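Local coordinates for 2-Keto-3-deoxy-(6-phospho-)gluconate aldolase (Thermoproteus tenax, PDB 2R91), which belongs to the dihydrodipicolinate synthetase family of aldolases, built on a closed eight-stranded parallel beta/alpha barrel and assembled from four chains, at residues Q51-L56 and I80-Y85. Numbering follows the deposited sequence.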
# COMPACT_ATOMS: atom_id res chain seq x y z
N GLN A 51 -7.39 -28.52 -18.21
CA GLN A 51 -6.80 -29.54 -19.06
C GLN A 51 -5.35 -29.26 -19.36
O GLN A 51 -4.52 -30.17 -19.43
CB GLN A 51 -7.60 -29.70 -20.34
CG GLN A 51 -9.00 -30.33 -20.11
CD GLN A 51 -9.84 -30.28 -21.38
OE1 GLN A 51 -9.33 -30.52 -22.48
NE2 GLN A 51 -11.11 -30.01 -21.24
N GLU A 52 -5.03 -27.98 -19.53
CA GLU A 52 -3.63 -27.58 -19.71
C GLU A 52 -2.79 -27.95 -18.48
O GLU A 52 -1.68 -28.45 -18.62
CB GLU A 52 -3.56 -26.08 -20.05
CG GLU A 52 -3.99 -25.80 -21.49
CD GLU A 52 -4.31 -24.33 -21.81
OE1 GLU A 52 -4.46 -23.49 -20.89
OE2 GLU A 52 -4.43 -24.02 -23.01
N LYS A 53 -3.32 -27.77 -17.28
CA LYS A 53 -2.60 -28.17 -16.08
C LYS A 53 -2.44 -29.69 -15.97
O LYS A 53 -1.44 -30.19 -15.44
CB LYS A 53 -3.29 -27.63 -14.83
CG LYS A 53 -3.27 -26.07 -14.70
CD LYS A 53 -3.61 -25.68 -13.25
CE LYS A 53 -3.53 -24.13 -13.06
NZ LYS A 53 -4.82 -23.47 -13.42
N MET A 54 -3.45 -30.42 -16.44
CA MET A 54 -3.32 -31.88 -16.53
C MET A 54 -2.24 -32.27 -17.51
O MET A 54 -1.47 -33.15 -17.24
CB MET A 54 -4.66 -32.48 -17.00
CG MET A 54 -5.77 -32.26 -15.98
SD MET A 54 -7.38 -32.92 -16.52
CE MET A 54 -6.97 -34.67 -16.62
N GLU A 55 -2.19 -31.63 -18.67
CA GLU A 55 -1.15 -31.93 -19.66
C GLU A 55 0.23 -31.64 -19.08
O GLU A 55 1.19 -32.39 -19.25
CB GLU A 55 -1.34 -31.10 -20.92
CG GLU A 55 -2.57 -31.49 -21.69
CD GLU A 55 -3.02 -30.40 -22.65
OE1 GLU A 55 -2.18 -29.61 -23.10
OE2 GLU A 55 -4.23 -30.32 -22.94
N LEU A 56 0.32 -30.53 -18.37
CA LEU A 56 1.56 -30.12 -17.76
C LEU A 56 1.97 -31.09 -16.63
O LEU A 56 3.13 -31.47 -16.52
CB LEU A 56 1.36 -28.66 -17.29
CG LEU A 56 2.50 -27.93 -16.62
CD1 LEU A 56 3.68 -27.76 -17.65
CD2 LEU A 56 1.96 -26.57 -16.12
N ILE A 80 -9.66 -29.33 -6.60
CA ILE A 80 -9.81 -30.70 -6.06
C ILE A 80 -9.57 -31.78 -7.12
O ILE A 80 -8.84 -32.73 -6.89
CB ILE A 80 -11.20 -30.88 -5.44
CG1 ILE A 80 -11.32 -30.05 -4.14
CG2 ILE A 80 -11.50 -32.35 -5.17
CD1 ILE A 80 -12.76 -29.75 -3.80
N ALA A 81 -10.19 -31.64 -8.27
CA ALA A 81 -10.03 -32.62 -9.33
C ALA A 81 -8.55 -32.74 -9.76
O ALA A 81 -8.04 -33.84 -9.97
CB ALA A 81 -10.88 -32.26 -10.53
N LEU A 82 -7.87 -31.60 -9.93
CA LEU A 82 -6.50 -31.66 -10.39
C LEU A 82 -5.60 -32.20 -9.28
O LEU A 82 -4.64 -32.92 -9.54
CB LEU A 82 -6.00 -30.27 -10.82
CG LEU A 82 -4.54 -30.21 -11.25
CD1 LEU A 82 -4.36 -31.01 -12.54
CD2 LEU A 82 -4.02 -28.73 -11.47
N ALA A 83 -5.88 -31.85 -8.05
CA ALA A 83 -5.07 -32.42 -6.95
C ALA A 83 -5.11 -33.95 -6.95
O ALA A 83 -4.08 -34.62 -6.79
CB ALA A 83 -5.53 -31.87 -5.59
N LYS A 84 -6.31 -34.51 -7.16
CA LYS A 84 -6.42 -35.98 -7.21
C LYS A 84 -5.65 -36.53 -8.42
O LYS A 84 -4.96 -37.54 -8.31
CB LYS A 84 -7.89 -36.43 -7.25
CG LYS A 84 -8.73 -36.02 -6.07
CD LYS A 84 -10.18 -36.50 -6.24
CE LYS A 84 -11.08 -36.04 -5.11
NZ LYS A 84 -12.59 -35.82 -5.47
N TYR A 85 -5.77 -35.86 -9.57
CA TYR A 85 -5.04 -36.25 -10.77
C TYR A 85 -3.52 -36.24 -10.57
O TYR A 85 -2.81 -37.21 -10.92
CB TYR A 85 -5.40 -35.32 -11.94
CG TYR A 85 -4.84 -35.78 -13.27
CD1 TYR A 85 -5.39 -36.91 -13.92
CD2 TYR A 85 -3.78 -35.12 -13.88
CE1 TYR A 85 -4.89 -37.37 -15.11
CE2 TYR A 85 -3.28 -35.56 -15.10
CZ TYR A 85 -3.86 -36.69 -15.70
OH TYR A 85 -3.40 -37.15 -16.90
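The Tyr85 ring carries the methyl group of Met54 over the middle of one face: Met54 CE stands 3.7 Å from the ring centroid, 11° off the ring normal, in a CH-pi contact. Met54 SD lies behind the methyl above the same face, 4.9 Å from the centroid, in a Met-aromatic contact. A turn at the last torsion of the methionine (chi3 64°), after an extended chi2, brings the methyl onto the ring. Met54 CB stands above the plane on the same side but displaced outward past Tyr85 CE2, 3.9 Å from that atom. The carbonyl Met54 O comes in lower, beyond the ring and only a little above its plane, 3.7 Å from Tyr85 CE2. Met54 therefore touches the tyrosine with both its base and its tip. The phenol oxygen reaches back to helix 50-63, where Tyr85 OH is hydrogen-bonded to Asp58 OD1.

Leu82, one turn earlier, divides its two methyls between neighbouring residues. Its CD1 rests 3.9 Å from Met54 CG, the two side chains running antiparallel alongside each other. Its CD2 packs 3.6 Å from Lys53 CD and touches Lys53 CB as well, the leucine lying across the lysine chain. Lys53 thus offers its aliphatic part to the interface, while the chain turns at its last torsion and NZ hydrogen-bonds Leu48 O. Leu50 and Thr57 also touch Leu82, and Val71 meets it from a loop.

Across the two segments the contact is apolar and aromatic, without hydrogen bonds. The axes of 51-56 and 80-85 approach to 10.5 Å and run nearly parallel, at 14°. This is the side-by-side packing of consecutive outer helices in a TIM barrel: helices 50-63 and 76-88 follow one another in the chain with barrel strand 67-70 between them.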